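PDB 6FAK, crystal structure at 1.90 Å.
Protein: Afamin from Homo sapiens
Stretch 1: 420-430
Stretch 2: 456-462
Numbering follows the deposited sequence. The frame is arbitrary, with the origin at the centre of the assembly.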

ATOM      1  N   GLN A 420     -13.749 -11.756 -11.382  1.00 23.10           N
ATOM      2  CA  GLN A 420     -13.436 -12.880 -10.557  1.00 23.31           C
ATOM      3  C   GLN A 420     -13.051 -12.464  -9.127  1.00 23.33           C
ATOM      4  O   GLN A 420     -13.085 -13.302  -8.206  1.00 23.51           O
ATOM      5  N   LEU A 421     -12.706 -11.202  -8.912  1.00 23.17           N
ATOM      6  CA  LEU A 421     -12.448 -10.700  -7.538  1.00 23.28           C
ATOM      7  C   LEU A 421     -13.704 -10.665  -6.693  1.00 23.27           C
ATOM      8  O   LEU A 421     -14.796 -10.535  -7.190  1.00 23.35           O
ATOM      9  N   SER A 422     -13.562 -10.877  -5.391  1.00 23.41           N
ATOM     10  CA  SER A 422     -14.673 -10.701  -4.477  1.00 23.34           C
ATOM     11  C   SER A 422     -15.203  -9.241  -4.560  1.00 23.21           C
ATOM     12  O   SER A 422     -14.477  -8.263  -4.819  1.00 22.77           O
ATOM     13  N   THR A 423     -16.506  -9.138  -4.337  1.00 23.18           N
ATOM     14  CA  THR A 423     -17.126  -7.865  -4.217  1.00 23.47           C
ATOM     15  C   THR A 423     -16.461  -6.968  -3.185  1.00 23.77           C
ATOM     16  O   THR A 423     -16.283  -5.765  -3.462  1.00 23.55           O
ATOM     17  N   GLU A 424     -16.073  -7.522  -2.037  1.00 24.60           N
ATOM     18  CA  GLU A 424     -15.421  -6.694  -1.000  1.00 25.81           C
ATOM     19  C   GLU A 424     -14.123  -6.099  -1.522  1.00 24.97           C
ATOM     20  O   GLU A 424     -13.829  -4.926  -1.283  1.00 24.62           O
ATOM     21  N   GLU A 425     -13.369  -6.889  -2.278  1.00 24.71           N
ATOM     22  CA  GLU A 425     -12.107  -6.411  -2.840  1.00 24.66           C
ATOM     23  C   GLU A 425     -12.334  -5.309  -3.889  1.00 23.81           C
ATOM     24  O   GLU A 425     -11.608  -4.318  -3.898  1.00 23.52           O
ATOM     25  N   LEU A 426     -13.312  -5.503  -4.768  1.00 23.22           N
ATOM     26  CA  LEU A 426     -13.587  -4.581  -5.847  1.00 23.03           C
ATOM     27  C   LEU A 426     -14.022  -3.244  -5.258  1.00 23.34           C
ATOM     28  O   LEU A 426     -13.626  -2.221  -5.738  1.00 23.17           O
ATOM     29  N   VAL A 427     -14.849  -3.303  -4.231  1.00 23.97           N
ATOM     30  CA  VAL A 427     -15.266  -2.132  -3.498  1.00 24.73           C
ATOM     31  C   VAL A 427     -14.077  -1.382  -2.892  1.00 25.39           C
ATOM     32  O   VAL A 427     -13.969  -0.186  -3.090  1.00 25.82           O
ATOM     33  N   SER A 428     -13.179  -2.078  -2.193  1.00 26.47           N
ATOM     34  CA  SER A 428     -11.919  -1.491  -1.681  1.00 27.16           C
ATOM     35  C   SER A 428     -11.078  -0.831  -2.759  1.00 26.60           C
ATOM     36  O   SER A 428     -10.596   0.268  -2.566  1.00 26.83           O
ATOM     37  N   LEU A 429     -10.888  -1.510  -3.875  1.00 26.15           N
ATOM     38  CA  LEU A 429     -10.099  -0.978  -4.989  1.00 25.86           C
ATOM     39  C   LEU A 429     -10.700   0.283  -5.611  1.00 25.90           C
ATOM     40  O   LEU A 429      -9.984   1.224  -5.979  1.00 25.39           O
ATOM     41  N   GLY A 430     -12.026   0.295  -5.756  1.00 26.06           N
ATOM     42  CA  GLY A 430     -12.723   1.462  -6.203  1.00 27.10           C
ATOM     43  C   GLY A 430     -12.554   2.662  -5.271  1.00 28.08           C
ATOM     44  O   GLY A 430     -12.299   3.786  -5.747  1.00 28.16           O
ATOM     45  N   LEU A 456      -0.636   2.817  -6.776  1.00 28.53           N
ATOM     46  CA  LEU A 456      -0.765   1.947  -5.631  1.00 30.25           C
ATOM     47  C   LEU A 456      -1.957   1.012  -5.668  1.00 29.69           C
ATOM     48  O   LEU A 456      -1.943  -0.009  -5.015  1.00 31.23           O
ATOM     49  N   VAL A 457      -3.004   1.383  -6.338  1.00 30.14           N
ATOM     50  CA  VAL A 457      -4.168   0.498  -6.449  1.00 33.69           C
ATOM     51  C   VAL A 457      -3.754  -0.834  -7.100  1.00 37.19           C
ATOM     52  O   VAL A 457      -4.038  -1.907  -6.563  1.00 33.86           O
ATOM     53  N   PHE A 458      -3.053  -0.762  -8.235  1.00 38.78           N
ATOM     54  CA  PHE A 458      -2.727  -1.992  -8.994  1.00 41.22           C
ATOM     55  C   PHE A 458      -1.665  -2.795  -8.264  1.00 45.22           C
ATOM     56  O   PHE A 458      -1.604  -4.035  -8.398  1.00 47.53           O
ATOM     57  N   GLY A 459      -0.924  -2.132  -7.389  1.00 41.46           N
ATOM     58  CA  GLY A 459      -0.070  -2.849  -6.430  1.00 44.82           C
ATOM     59  C   GLY A 459      -0.803  -3.703  -5.424  1.00 49.06           C
ATOM     60  O   GLY A 459      -0.370  -4.803  -5.108  1.00 60.80           O
ATOM     61  N   GLU A 460      -1.921  -3.190  -4.921  1.00 48.99           N
ATOM     62  CA  GLU A 460      -2.835  -3.952  -4.044  1.00 45.95           C
ATOM     63  C   GLU A 460      -3.448  -5.156  -4.794  1.00 40.08           C
ATOM     64  O   GLU A 460      -3.527  -6.269  -4.272  1.00 40.44           O
ATOM     65  N   LEU A 461      -3.916  -4.889  -6.009  1.00 33.69           N
ATOM     66  CA  LEU A 461      -4.537  -5.873  -6.867  1.00 32.68           C
ATOM     67  C   LEU A 461      -3.637  -7.056  -7.243  1.00 30.42           C
ATOM     68  O   LEU A 461      -4.065  -8.182  -7.295  1.00 28.66           O
ATOM     69  N   CYS A 462      -2.387  -6.757  -7.556  1.00 28.40           N
ATOM     70  CA  CYS A 462      -1.497  -7.739  -8.117  1.00 28.43           C
ATOM     71  C   CYS A 462      -0.873  -8.686  -7.101  1.00 29.35           C
ATOM     72  O   CYS A 462      -0.326  -9.713  -7.496  1.00 29.19           O
TER

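The contact between residues 420-430 and 456-462 of afamin is a small apolar one between two nearly antiparallel helices, built from leucine and valine side chains, with no direct hydrogen bond across it and a single water bridging its polar margin. It illustrates a general principle: side chains whose CA-to-CB bonds point sideways can still close a helix contact when their rotamers bring their ends inward. Here the axes of helix 423-430 and helix 456-462 come no closer than 10.4 Å, their directions differ by 163°, and the contact buries 248 Å² summed over both sides.

Leu 429 is the centre of the packing and has the largest area covered by the opposing stretch. Its CA lies 6.3 Å from the CA of Val 457, the pair that sets the register of the two backbones. The CA-to-CB bond of Leu 429 points sideways, but the m, t rotamer (chi1 -68°, chi2 172°) brings the end of the side chain nearer to the other helix. CD2 of Leu 429 lies 3.8 Å from CG1 of Val 457, whose t rotamer carries that methyl toward the leucine, and 4.1 Å from CB of Glu 460. CD1 of Leu 429 makes the closest approach to Leu 461, meeting its CD1 at 3.7 Å.

Leu 461 shows the same device from the other side. Its CA-to-CB bond is also sideways, and its t, p rotamer (chi1 -177°, chi2 51°) brings the end of the chain closer. There CD1 meets two leucines of the first stretch, for it also approaches CD1 of Leu 421 at 3.3 Å, a notably tight approach for two methyl carbons. Leu 421 precedes the helix, yet its CA-to-CB bond points toward the second stretch, and its rotamer is m, t; it thereby extends the apolar contact beyond the first helical turn. Directly after it, Ser 422 takes the N-cap position: its OG, placed by a p rotamer, accepts from the backbone N of Glu 425 at 3.2 Å. This capping bond lies within the first stretch, and the serine side chain does not reach the other helix.

Glu 425 and Glu 460 mark the polar margin. Both direct their CA-to-CB bonds toward the opposing stretch, but they continue differently. Glu 425 is extended, with chi1 and chi2 both t, and its OE2 comes within 4.4 Å of the backbone O of Glu 460. Two acceptors cannot bond to each other directly, and water 1 supplies the hydrogens: it donates to OE2 of Glu 425 at 2.7 Å and, weakly, to O of Glu 460 at 3.2 Å. The side chain of Glu 460, with chi1 t and chi2 at 96°, between wells, leads away at its end, leaving CB to touch Leu 429 while its OE2 is hydrogen-bonded elsewhere in the structure. Aliphatic contact thus forms the body of the interface, and one water links Glu 425 to the backbone of Glu 460, weakly on the backbone side.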

ATOM      1  CB  GLN A 420     -12.286 -13.715 -11.168  1.00 23.52           C
ATOM      2  CG  GLN A 420     -12.600 -14.355 -12.539  1.00 23.67           C
ATOM      3  CD  GLN A 420     -12.434 -13.414 -13.714  1.00 23.59           C
ATOM      4  OE1 GLN A 420     -11.888 -12.284 -13.590  1.00 23.43           O
ATOM      5  NE2 GLN A 420     -12.785 -13.897 -14.883  1.00 23.75           N
ATOM      6  CB  LEU A 421     -11.835  -9.303  -7.571  1.00 23.17           C
ATOM      7  CG  LEU A 421     -10.484  -9.258  -8.274  1.00 23.41           C
ATOM      8  CD1 LEU A 421      -9.989  -7.850  -8.397  1.00 23.53           C
ATOM      9  CD2 LEU A 421      -9.445 -10.147  -7.610  1.00 23.62           C
ATOM     10  CB  SER A 422     -14.284 -11.007  -3.037  1.00 23.62           C
ATOM     11  OG  SER A 422     -13.391 -10.038  -2.547  1.00 23.55           O
ATOM     12  CB  THR A 423     -18.647  -8.040  -3.940  1.00 23.40           C
ATOM     13  OG1 THR A 423     -19.203  -8.618  -5.118  1.00 23.31           O
ATOM     14  CG2 THR A 423     -19.294  -6.728  -3.651  1.00 23.34           C
ATOM     15  CB  GLU A 424     -15.106  -7.474   0.302  1.00 28.38           C
ATOM     16  CG  GLU A 424     -16.303  -7.732   1.201  1.00 32.38           C
ATOM     17  CD  GLU A 424     -17.079  -6.464   1.497  1.00 37.15           C
ATOM     18  OE1 GLU A 424     -18.206  -6.336   0.984  1.00 44.51           O
ATOM     19  OE2 GLU A 424     -16.531  -5.562   2.157  1.00 40.93           O
ATOM     20  CB  GLU A 425     -11.274  -7.567  -3.450  1.00 25.82           C
ATOM     21  CG  GLU A 425      -9.986  -7.047  -4.084  1.00 26.72           C
ATOM     22  CD  GLU A 425      -8.891  -8.080  -4.266  1.00 28.47           C
ATOM     23  OE1 GLU A 425      -9.134  -9.318  -4.192  1.00 28.52           O
ATOM     24  OE2 GLU A 425      -7.758  -7.600  -4.500  1.00 29.85           O
ATOM     25  CB  LEU A 426     -14.657  -5.144  -6.843  1.00 22.69           C
ATOM     26  CG  LEU A 426     -14.106  -6.242  -7.766  1.00 22.60           C
ATOM     27  CD1 LEU A 426     -15.180  -7.188  -8.330  1.00 22.51           C
ATOM     28  CD2 LEU A 426     -13.256  -5.613  -8.874  1.00 22.59           C
ATOM     29  CB  VAL A 427     -16.335  -2.497  -2.433  1.00 25.31           C
ATOM     30  CG1 VAL A 427     -16.558  -1.315  -1.452  1.00 26.14           C
ATOM     31  CG2 VAL A 427     -17.652  -2.807  -3.123  1.00 25.02           C
ATOM     32  CB  SER A 428     -11.071  -2.507  -0.920  1.00 28.50           C
ATOM     33  OG  SER A 428     -11.822  -2.743   0.219  1.00 31.87           O
ATOM     34  CB  LEU A 429      -9.927  -2.072  -6.067  1.00 26.02           C
ATOM     35  CG  LEU A 429      -9.056  -3.238  -5.669  1.00 26.54           C
ATOM     36  CD1 LEU A 429      -9.098  -4.356  -6.731  1.00 27.11           C
ATOM     37  CD2 LEU A 429      -7.625  -2.809  -5.489  1.00 26.78           C
ATOM     38  CB  LEU A 456      -0.850   2.744  -4.337  1.00 32.10           C
ATOM     39  CG  LEU A 456       0.277   3.745  -4.046  1.00 34.10           C
ATOM     40  CD1 LEU A 456      -0.014   4.464  -2.721  1.00 36.36           C
ATOM     41  CD2 LEU A 456       1.638   3.098  -4.126  1.00 35.90           C
ATOM     42  CB  VAL A 457      -5.281   1.165  -7.287  1.00 36.63           C
ATOM     43  CG1 VAL A 457      -6.469   0.232  -7.478  1.00 39.48           C
ATOM     44  CG2 VAL A 457      -5.744   2.433  -6.572  1.00 36.98           C
ATOM     45  CB  PHE A 458      -2.491  -1.692 -10.500  1.00 38.95           C
ATOM     46  CG  PHE A 458      -3.692  -0.997 -11.118  1.00 40.41           C
ATOM     47  CD1 PHE A 458      -4.914  -1.690 -11.279  1.00 42.13           C
ATOM     48  CD2 PHE A 458      -3.669   0.361 -11.408  1.00 43.71           C
ATOM     49  CE1 PHE A 458      -6.067  -1.058 -11.787  1.00 43.45           C
ATOM     50  CE2 PHE A 458      -4.805   1.009 -11.913  1.00 43.57           C
ATOM     51  CZ  PHE A 458      -6.003   0.305 -12.102  1.00 44.94           C
ATOM     52  CB  GLU A 460      -3.973  -3.047  -3.595  1.00 52.02           C
ATOM     53  CG  GLU A 460      -4.567  -3.413  -2.258  1.00 63.73           C
ATOM     54  CD  GLU A 460      -3.984  -2.626  -1.095  1.00 62.61           C
ATOM     55  OE1 GLU A 460      -3.411  -1.525  -1.288  1.00 59.18           O
ATOM     56  OE2 GLU A 460      -4.132  -3.131   0.025  1.00 58.85           O
ATOM     57  CB  LEU A 461      -4.955  -5.181  -8.185  1.00 35.14           C
ATOM     58  CG  LEU A 461      -5.707  -5.939  -9.284  1.00 39.47           C
ATOM     59  CD1 LEU A 461      -6.892  -6.638  -8.712  1.00 41.95           C
ATOM     60  CD2 LEU A 461      -6.210  -4.947 -10.324  1.00 48.31           C
ATOM     61  CB  CYS A 462      -0.404  -7.064  -8.929  1.00 28.18           C
ATOM     62  SG  CYS A 462      -1.163  -6.294 -10.375  1.00 28.37           S
TER
HETATM   63  O   HOH W   1      -6.504  -5.615  -3.265  1.00 47.85           O